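Local structure of protein osa (Shigella flexneri, 4O7K) at residues A[33-45]-A[56-70]. The protein suppresses the oncogenicity of Agrobacterium tumefaciens and acts as a plasmid fertility inhibition factor. The protein carries 1 engineered substitution. Sequence-based numbering, arbitrary orientation.
Sequences PQIVPNAWNEVVW and FMTASNAAQSDFIVY
Trp45 and Met57 form an antiparallel hydrogen-bonded pair. Trp45 N donates to Met57 O at 2.9 Å, and Met57 N returns a bond to Trp45 O. Val44 and Thr58 make the next, non-hydrogen-bonded pair. Past it, Val43 O takes two bonds from opposite faces of its carbonyl plane. Ala59 N reaches Val43 O at 3.1 Å, and Thr58 OG1 reaches it at 2.8 Å. With chi1 at 180°, OG1 points directly away from the threonine's own backbone N, which puts it within reach of Val43 O. The Glu42 carboxylate lies near Thr58 and Ser60, with Glu42 OE1 3.2 Å from Ser60 CB.

The Trp45 indole bridges to strand 67-72, which belongs to another sheet. Trp45 NE1 donates, close to the indole plane, to Tyr70 OH at 3.1 Å, with a bent N-H...O angle of 138°. The two ring systems are steeply inclined, at 83°. Ile68 CD1 meets the indole edge in plane, 3.6 Å from Trp45 CH2, and Val43 CG1 lies over one face. Ala59 CB touches the six-membered ring, while Pro33 CG packs on Tyr70 CD1.

On the side of the hairpin bearing Val44, Val44 CG1 meets the edge of the Phe56 ring, 4.2 Å from Phe56 CD2. Val36 CG2 lies at the same ring's edge.

Strands 44-47 and 55-58 form a beta hairpin within a mixed sheet, and the tryptophan joins it to the neighbouring antiparallel sheet.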
loop_
_atom_site.group_PDB
_atom_site.type_symbol
_atom_site.label_atom_id
_atom_site.label_comp_id
_atom_site.label_asym_id
_atom_site.label_seq_id
_atom_site.Cartn_x
_atom_site.Cartn_y
_atom_site.Cartn_z
ATOM N N PRO A 33 -7.357 -4.978 7.245
ATOM C CA PRO A 33 -7.415 -3.828 8.152
ATOM C C PRO A 33 -8.797 -3.763 8.804
ATOM O O PRO A 33 -9.778 -4.171 8.189
ATOM C CB PRO A 33 -7.151 -2.621 7.240
ATOM C CG PRO A 33 -7.357 -3.110 5.843
ATOM C CD PRO A 33 -7.054 -4.592 5.857
ATOM N N GLN A 34 -8.861 -3.284 10.041
ATOM C CA GLN A 34 -10.127 -3.208 10.758
ATOM C C GLN A 34 -10.529 -1.759 10.964
ATOM O O GLN A 34 -9.782 -0.982 11.566
ATOM C CB GLN A 34 -10.033 -3.924 12.109
ATOM C CG GLN A 34 -9.605 -5.375 12.008
ATOM C CD GLN A 34 -9.292 -5.971 13.375
ATOM O OE1 GLN A 34 -8.969 -5.248 14.317
ATOM N NE2 GLN A 34 -9.380 -7.287 13.481
ATOM N N ILE A 35 -11.700 -1.389 10.456
ATOM C CA ILE A 35 -12.215 -0.055 10.706
ATOM C C ILE A 35 -12.545 0.059 12.190
ATOM O O ILE A 35 -13.240 -0.791 12.732
ATOM C CB ILE A 35 -13.451 0.248 9.867
ATOM C CG1 ILE A 35 -13.039 0.432 8.400
ATOM C CG2 ILE A 35 -14.131 1.505 10.387
ATOM C CD1 ILE A 35 -14.192 0.660 7.470
ATOM N N VAL A 36 -12.021 1.087 12.849
ATOM C CA VAL A 36 -12.231 1.209 14.293
ATOM C C VAL A 36 -12.775 2.560 14.700
ATOM O O VAL A 36 -12.524 3.563 14.042
ATOM C CB VAL A 36 -10.923 0.962 15.092
ATOM C CG1 VAL A 36 -10.548 -0.514 15.072
ATOM C CG2 VAL A 36 -9.787 1.842 14.572
ATOM N N PRO A 37 -13.543 2.585 15.801
ATOM C CA PRO A 37 -13.882 3.849 16.459
ATOM C C PRO A 37 -12.610 4.584 16.888
ATOM O O PRO A 37 -11.619 3.940 17.271
ATOM C CB PRO A 37 -14.701 3.406 17.684
ATOM C CG PRO A 37 -15.196 2.045 17.355
ATOM C CD PRO A 37 -14.137 1.422 16.489
ATOM N N ASN A 38 -12.632 5.909 16.825
ATOM C CA ASN A 38 -11.467 6.696 17.212
ATOM C C ASN A 38 -11.863 8.056 17.782
ATOM O O ASN A 38 -12.998 8.492 17.609
ATOM C CB ASN A 38 -10.524 6.874 16.013
ATOM C CG ASN A 38 -11.214 7.490 14.814
ATOM O OD1 ASN A 38 -11.217 8.707 14.642
ATOM N ND2 ASN A 38 -11.804 6.648 13.974
ATOM N N ALA A 39 -10.921 8.720 18.451
ATOM C CA ALA A 39 -11.190 9.979 19.151
ATOM C C ALA A 39 -11.455 11.148 18.201
ATOM O O ALA A 39 -11.932 12.200 18.615
ATOM C CB ALA A 39 -10.029 10.320 20.078
ATOM N N TRP A 40 -11.132 10.962 16.929
ATOM C CA TRP A 40 -11.322 12.011 15.936
ATOM C C TRP A 40 -12.622 11.751 15.191
ATOM O O TRP A 40 -13.382 10.841 15.533
ATOM C CB TRP A 40 -10.116 12.063 14.989
ATOM C CG TRP A 40 -8.875 11.545 15.674
ATOM C CD1 TRP A 40 -8.232 10.363 15.427
ATOM C CD2 TRP A 40 -8.179 12.156 16.774
ATOM N NE1 TRP A 40 -7.165 10.214 16.286
ATOM C CE2 TRP A 40 -7.111 11.300 17.122
ATOM C CE3 TRP A 40 -8.350 13.347 17.491
ATOM C CZ2 TRP A 40 -6.216 11.598 18.154
ATOM C CZ3 TRP A 40 -7.458 13.642 18.515
ATOM C CH2 TRP A 40 -6.404 12.770 18.836
ATOM N N ASN A 41 -12.897 12.568 14.190
ATOM C CA ASN A 41 -14.100 12.378 13.408
ATOM C C ASN A 41 -13.642 11.980 12.011
ATOM O O ASN A 41 -13.782 12.743 11.053
ATOM C CB ASN A 41 -14.949 13.654 13.402
ATOM C CG ASN A 41 -16.199 13.534 12.547
ATOM O OD1 ASN A 41 -16.492 12.475 11.989
ATOM N ND2 ASN A 41 -16.944 14.635 12.436
ATOM N N GLU A 42 -13.068 10.784 11.907
ATOM C CA GLU A 42 -12.448 10.357 10.658
ATOM C C GLU A 42 -12.456 8.842 10.493
ATOM O O GLU A 42 -12.726 8.099 11.437
ATOM C CB GLU A 42 -11.009 10.876 10.582
ATOM C CG GLU A 42 -10.099 10.369 11.701
ATOM C CD GLU A 42 -8.740 11.062 11.724
ATOM O OE1 GLU A 42 -8.669 12.241 11.320
ATOM O OE2 GLU A 42 -7.745 10.429 12.149
ATOM N N VAL A 43 -12.155 8.384 9.284
ATOM C CA VAL A 43 -12.035 6.957 9.057
ATOM C C VAL A 43 -10.642 6.514 9.477
ATOM O O VAL A 43 -9.641 7.048 8.997
ATOM C CB VAL A 43 -12.293 6.595 7.599
ATOM C CG1 VAL A 43 -12.086 5.100 7.377
ATOM C CG2 VAL A 43 -13.705 7.011 7.210
ATOM N N VAL A 44 -10.587 5.561 10.401
ATOM C CA VAL A 44 -9.319 5.032 10.882
ATOM C C VAL A 44 -9.330 3.513 10.832
ATOM O O VAL A 44 -10.320 2.879 11.205
ATOM C CB VAL A 44 -9.021 5.500 12.323
ATOM C CG1 VAL A 44 -7.787 4.785 12.879
ATOM C CG2 VAL A 44 -8.826 7.012 12.354
ATOM N N TRP A 45 -8.240 2.929 10.344
ATOM C CA TRP A 45 -8.068 1.482 10.412
ATOM C C TRP A 45 -6.991 1.088 11.402
ATOM O O TRP A 45 -5.969 1.760 11.527
ATOM C CB TRP A 45 -7.684 0.894 9.064
ATOM C CG TRP A 45 -8.652 1.046 7.968
ATOM C CD1 TRP A 45 -9.609 0.152 7.588
ATOM C CD2 TRP A 45 -8.724 2.134 7.042
ATOM N NE1 TRP A 45 -10.295 0.629 6.497
ATOM C CE2 TRP A 45 -9.768 1.842 6.138
ATOM C CE3 TRP A 45 -8.018 3.332 6.900
ATOM C CZ2 TRP A 45 -10.118 2.708 5.099
ATOM C CZ3 TRP A 45 -8.366 4.190 5.857
ATOM C CH2 TRP A 45 -9.412 3.872 4.982
ATOM N N PHE A 56 -1.783 2.094 12.825
ATOM C CA PHE A 56 -3.049 2.755 12.537
ATOM C C PHE A 56 -2.886 3.735 11.379
ATOM O O PHE A 56 -1.889 4.455 11.302
ATOM C CB PHE A 56 -3.577 3.483 13.772
ATOM C CG PHE A 56 -3.987 2.557 14.878
ATOM C CD1 PHE A 56 -3.044 2.058 15.763
ATOM C CD2 PHE A 56 -5.310 2.167 15.021
ATOM C CE1 PHE A 56 -3.419 1.182 16.781
ATOM C CE2 PHE A 56 -5.694 1.293 16.048
ATOM C CZ PHE A 56 -4.747 0.803 16.924
ATOM N N MET A 57 -3.865 3.751 10.478
ATOM C CA MET A 57 -3.856 4.675 9.360
ATOM C C MET A 57 -5.214 5.337 9.224
ATOM O O MET A 57 -6.205 4.844 9.767
ATOM C CB MET A 57 -3.465 3.958 8.060
ATOM C CG MET A 57 -2.096 3.290 8.127
ATOM S SD MET A 57 -1.536 2.717 6.511
ATOM C CE MET A 57 -0.840 4.246 5.894
ATOM N N THR A 58 -5.254 6.452 8.496
ATOM C CA THR A 58 -6.476 7.228 8.366
ATOM C C THR A 58 -6.651 7.796 6.961
ATOM O O THR A 58 -5.677 8.039 6.255
ATOM C CB THR A 58 -6.510 8.397 9.372
ATOM O OG1 THR A 58 -7.733 9.124 9.207
ATOM C CG2 THR A 58 -5.329 9.342 9.143
ATOM N N ALA A 59 -7.899 8.011 6.564
ATOM C CA ALA A 59 -8.194 8.644 5.280
ATOM C C ALA A 59 -8.539 10.124 5.458
ATOM O O ALA A 59 -9.223 10.713 4.619
ATOM C CB ALA A 59 -9.340 7.917 4.583
ATOM N N SER A 60 -8.065 10.722 6.549
ATOM C CA SER A 60 -8.448 12.086 6.892
ATOM C C SER A 60 -8.001 13.090 5.836
ATOM O O SER A 60 -8.623 14.136 5.666
ATOM C CB SER A 60 -7.877 12.474 8.259
ATOM O OG SER A 60 -6.470 12.582 8.213
ATOM N N ASN A 61 -6.929 12.767 5.123
ATOM C CA ASN A 61 -6.385 13.683 4.134
ATOM C C ASN A 61 -7.004 13.474 2.751
ATOM O O ASN A 61 -6.699 14.203 1.813
ATOM C CB ASN A 61 -4.859 13.547 4.057
ATOM C CG ASN A 61 -4.144 14.033 5.334
ATOM O OD1 ASN A 61 -2.917 13.964 5.430
ATOM N ND2 ASN A 61 -4.909 14.516 6.310
ATOM N N ALA A 62 -7.892 12.494 2.628
ATOM C CA ALA A 62 -8.528 12.195 1.345
ATOM C C ALA A 62 -9.639 13.181 0.959
ATOM O O ALA A 62 -10.325 13.738 1.819
ATOM C CB ALA A 62 -9.091 10.777 1.367
ATOM N N ALA A 63 -9.819 13.377 -0.349
ATOM C CA ALA A 63 -10.969 14.110 -0.864
ATOM C C ALA A 63 -12.195 13.202 -0.892
ATOM O O ALA A 63 -12.070 11.977 -0.984
ATOM C CB ALA A 63 -10.678 14.661 -2.270
ATOM N N GLN A 64 -13.378 13.802 -0.814
ATOM C CA GLN A 64 -14.632 13.061 -0.942
ATOM C C GLN A 64 -14.705 12.283 -2.259
ATOM O O GLN A 64 -15.388 11.253 -2.358
ATOM C CB GLN A 64 -15.821 14.020 -0.835
ATOM C CG GLN A 64 -16.034 14.593 0.564
ATOM C CD GLN A 64 -16.639 13.580 1.497
ATOM O OE1 GLN A 64 -15.928 12.832 2.164
ATOM N NE2 GLN A 64 -17.964 13.541 1.547
ATOM N N SER A 65 -13.995 12.791 -3.267
ATOM C CA SER A 65 -14.012 12.225 -4.602
ATOM C C SER A 65 -13.006 11.086 -4.778
ATOM O O SER A 65 -13.041 10.370 -5.783
ATOM C CB SER A 65 -13.736 13.326 -5.631
ATOM O OG SER A 65 -12.448 13.888 -5.424
ATOM N N ASP A 66 -12.103 10.920 -3.814
ATOM C CA ASP A 66 -11.111 9.849 -3.883
ATOM C C ASP A 66 -11.777 8.497 -3.649
ATOM O O ASP A 66 -12.904 8.424 -3.164
ATOM C CB ASP A 66 -10.012 10.039 -2.843
ATOM C CG ASP A 66 -9.102 11.198 -3.152
ATOM O OD1 ASP A 66 -8.932 11.531 -4.346
ATOM O OD2 ASP A 66 -8.544 11.764 -2.186
ATOM N N PHE A 67 -11.067 7.431 -3.989
ATOM C CA PHE A 67 -11.551 6.076 -3.765
ATOM C C PHE A 67 -10.544 5.297 -2.944
ATOM O O PHE A 67 -9.338 5.489 -3.086
ATOM C CB PHE A 67 -11.800 5.362 -5.095
ATOM C CG PHE A 67 -13.102 5.717 -5.736
ATOM C CD1 PHE A 67 -13.287 6.957 -6.324
ATOM C CD2 PHE A 67 -14.147 4.812 -5.743
ATOM C CE1 PHE A 67 -14.493 7.281 -6.900
ATOM C CE2 PHE A 67 -15.354 5.129 -6.323
ATOM C CZ PHE A 67 -15.532 6.365 -6.894
ATOM N N ILE A 68 -11.034 4.424 -2.074
ATOM C CA ILE A 68 -10.146 3.552 -1.327
ATOM C C ILE A 68 -10.063 2.188 -1.999
ATOM O O ILE A 68 -11.073 1.613 -2.407
ATOM C CB ILE A 68 -10.607 3.406 0.131
ATOM C CG1 ILE A 68 -10.306 4.709 0.891
ATOM C CG2 ILE A 68 -9.902 2.228 0.792
ATOM C CD1 ILE A 68 -11.208 4.938 2.078
ATOM N N VAL A 69 -8.841 1.688 -2.124
ATOM C CA VAL A 69 -8.613 0.328 -2.565
ATOM C C VAL A 69 -7.836 -0.409 -1.472
ATOM O O VAL A 69 -6.796 0.065 -1.000
ATOM C CB VAL A 69 -7.831 0.269 -3.891
ATOM C CG1 VAL A 69 -7.706 -1.168 -4.376
ATOM C CG2 VAL A 69 -8.512 1.154 -4.948
ATOM N N TYR A 70 -8.361 -1.549 -1.053
ATOM C CA TYR A 70 -7.632 -2.418 -0.135
ATOM C C TYR A 70 -6.757 -3.322 -0.970
ATOM O O TYR A 70 -7.264 -4.096 -1.785
ATOM C CB TYR A 70 -8.583 -3.242 0.727
ATOM C CG TYR A 70 -9.461 -2.390 1.605
ATOM C CD1 TYR A 70 -8.925 -1.671 2.667
ATOM C CD2 TYR A 70 -10.820 -2.282 1.355
ATOM C CE1 TYR A 70 -9.724 -0.874 3.464
ATOM C CE2 TYR A 70 -11.622 -1.485 2.134
ATOM C CZ TYR A 70 -11.072 -0.794 3.191
ATOM O OH TYR A 70 -11.883 -0.016 3.968
#